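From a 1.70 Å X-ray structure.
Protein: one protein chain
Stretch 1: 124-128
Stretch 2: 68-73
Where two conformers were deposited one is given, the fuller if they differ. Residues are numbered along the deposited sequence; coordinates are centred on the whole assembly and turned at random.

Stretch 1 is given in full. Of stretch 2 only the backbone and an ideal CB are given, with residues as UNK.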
# COMPACT_ATOMS: atom_id res chain seq x y z
N LEU B 124 13.83 -0.73 0.55
CA LEU B 124 12.54 -0.80 -0.11
C LEU B 124 12.47 -2.05 -0.98
O LEU B 124 13.31 -2.26 -1.87
CB LEU B 124 12.30 0.47 -0.95
CG LEU B 124 11.02 0.57 -1.79
CD1 LEU B 124 9.76 0.57 -0.92
CD2 LEU B 124 11.10 1.87 -2.61
N SER B 125 11.45 -2.86 -0.75
CA SER B 125 11.33 -4.16 -1.40
C SER B 125 10.00 -4.25 -2.13
O SER B 125 9.00 -3.67 -1.70
CB SER B 125 11.47 -5.30 -0.40
OG SER B 125 12.78 -5.37 0.12
N SER B 126 10.01 -4.98 -3.24
CA SER B 126 8.83 -5.10 -4.09
C SER B 126 8.72 -6.52 -4.61
O SER B 126 9.72 -7.14 -4.98
CB SER B 126 8.90 -4.13 -5.27
OG SER B 126 10.00 -4.45 -6.10
N GLU B 127 7.49 -7.03 -4.66
CA GLU B 127 7.22 -8.29 -5.34
C GLU B 127 7.34 -8.08 -6.84
O GLU B 127 6.66 -7.21 -7.40
CB GLU B 127 5.81 -8.79 -5.02
CG GLU B 127 5.58 -9.39 -3.66
CD GLU B 127 4.26 -10.15 -3.60
OE1 GLU B 127 4.28 -11.40 -3.57
OE2 GLU B 127 3.19 -9.50 -3.64
N ARG B 128 8.17 -8.88 -7.50
CA ARG B 128 8.30 -8.81 -8.95
C ARG B 128 7.14 -9.53 -9.64
O ARG B 128 6.00 -9.47 -9.18
CB ARG B 128 9.63 -9.43 -9.41
CG ARG B 128 10.86 -8.60 -9.07
CD ARG B 128 12.12 -9.22 -9.67
NE ARG B 128 12.04 -9.30 -11.13
CZ ARG B 128 12.98 -9.85 -11.90
NH1 ARG B 128 14.07 -10.36 -11.36
NH2 ARG B 128 12.82 -9.88 -13.22
N UNK B 68 4.34 -2.57 5.68
CA UNK B 68 4.10 -3.03 4.33
C UNK B 68 3.74 -4.50 4.31
O UNK B 68 3.31 -5.07 5.31
CB UNK B 68 5.33 -2.77 3.45
N UNK B 69 4.00 -5.11 3.16
CA UNK B 69 3.56 -6.46 2.81
C UNK B 69 4.67 -7.47 3.13
O UNK B 69 5.79 -7.34 2.63
CB UNK B 69 3.17 -6.54 1.33
N UNK B 70 4.36 -8.48 3.93
CA UNK B 70 5.41 -9.47 4.21
C UNK B 70 5.70 -10.34 2.99
O UNK B 70 6.77 -10.95 2.93
CB UNK B 70 5.00 -10.35 5.39
N UNK B 71 4.77 -10.45 2.04
CA UNK B 71 5.10 -11.13 0.80
C UNK B 71 6.20 -10.41 0.04
O UNK B 71 6.91 -11.03 -0.75
CB UNK B 71 3.85 -11.26 -0.08
N UNK B 72 6.38 -9.11 0.27
CA UNK B 72 7.45 -8.36 -0.37
C UNK B 72 8.73 -8.31 0.46
O UNK B 72 9.70 -7.68 0.03
CB UNK B 72 6.97 -6.94 -0.66
N UNK B 73 8.78 -8.96 1.61
CA UNK B 73 9.93 -8.84 2.50
C UNK B 73 10.67 -10.16 2.63
O UNK B 73 10.06 -11.24 2.64
CB UNK B 73 9.49 -8.35 3.88

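Position 68 lies out of reach of stretch 1, with nothing of that stretch within 5.5 Å of its ideal CB. The backbone gives the clue instead: phi is 121° and psi is -156°. A positive phi of this size favours glycine. The residue is Gly-68.

Position 69 points its CA-to-CB bond toward stretch 1, but its ideal CB has none of that stretch within 5.5 Å. There is room for a side chain of some length. The nearby charge is the carboxylate of Glu-127, which would suit a basic or a neutral polar group. The turn that follows leaves the amide of position 71 free to meet a side-chain acceptor, which suits Asp, Asn, Ser or Thr. The residue is Asp-69, with chi1 near t. Its OD1 accepts a hydrogen bond from the backbone N of position 71 at 2.8 Å. Its OD2 lies 4.4 Å from OE2 of Glu-127, a close approach of like charges. A water has its O 3.0 Å from OD2 of Asp-69 and 3.1 Å from OE2 of Glu-127 and can donate to either; it has more acceptors in reach than protons.

Position 70 is out of reach, and stretch 1 sets no limit on it. Many side chains would fit. The residue is Gln-70, whose backbone O accepts from N of position 73 at 3.1 Å.

Position 71 points sideways. Its ideal CB is 3.5 Å from OE1 of Glu-127. A small residue fits, and a longer basic one could answer the charge. The residue is Ala-71. Its CB lies beside OE1 of Glu-127 and, being a methyl, offers the carboxylate no charge or donor.

Position 72 faces the strand directly. Its ideal CB is 4.0 Å from O of Ser-125, 4.0 Å from N of Glu-127 and 4.3 Å from CA of Ser-126. With backbone this near, a small side chain such as Ala, Gly or Ser is the simplest choice. The residue is Ala-72, which has the largest area covered by the other stretch of any residue here. Its CA lies 3.9 Å from CG of Glu-127, so the aliphatic part of that side chain packs over it. Its N donates to O of Asp-69 at 3.0 Å. Its O sits 3.0 Å from CB of Ser-125, a tight contact, and finds no hydrogen-bond partner in the model.

Position 73 points away, with no contact to guide the choice. Many residues would suit. The residue is Ala-73.

Stretch 2 68-73: GDQAAA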
# COMPACT_ATOMS: atom_id res chain seq x y z
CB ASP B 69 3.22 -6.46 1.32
CG ASP B 69 2.41 -7.66 0.89
OD1 ASP B 69 2.64 -8.77 1.43
OD2 ASP B 69 1.58 -7.48 -0.03
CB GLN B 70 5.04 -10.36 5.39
CG GLN B 70 5.48 -9.80 6.77
CD GLN B 70 6.98 -9.68 6.96
OE1 GLN B 70 7.76 -10.51 6.48
NE2 GLN B 70 7.40 -8.62 7.66
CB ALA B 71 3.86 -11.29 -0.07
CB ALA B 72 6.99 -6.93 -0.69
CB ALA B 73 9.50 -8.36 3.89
O HOH W 1 0.43 -8.38 -2.66
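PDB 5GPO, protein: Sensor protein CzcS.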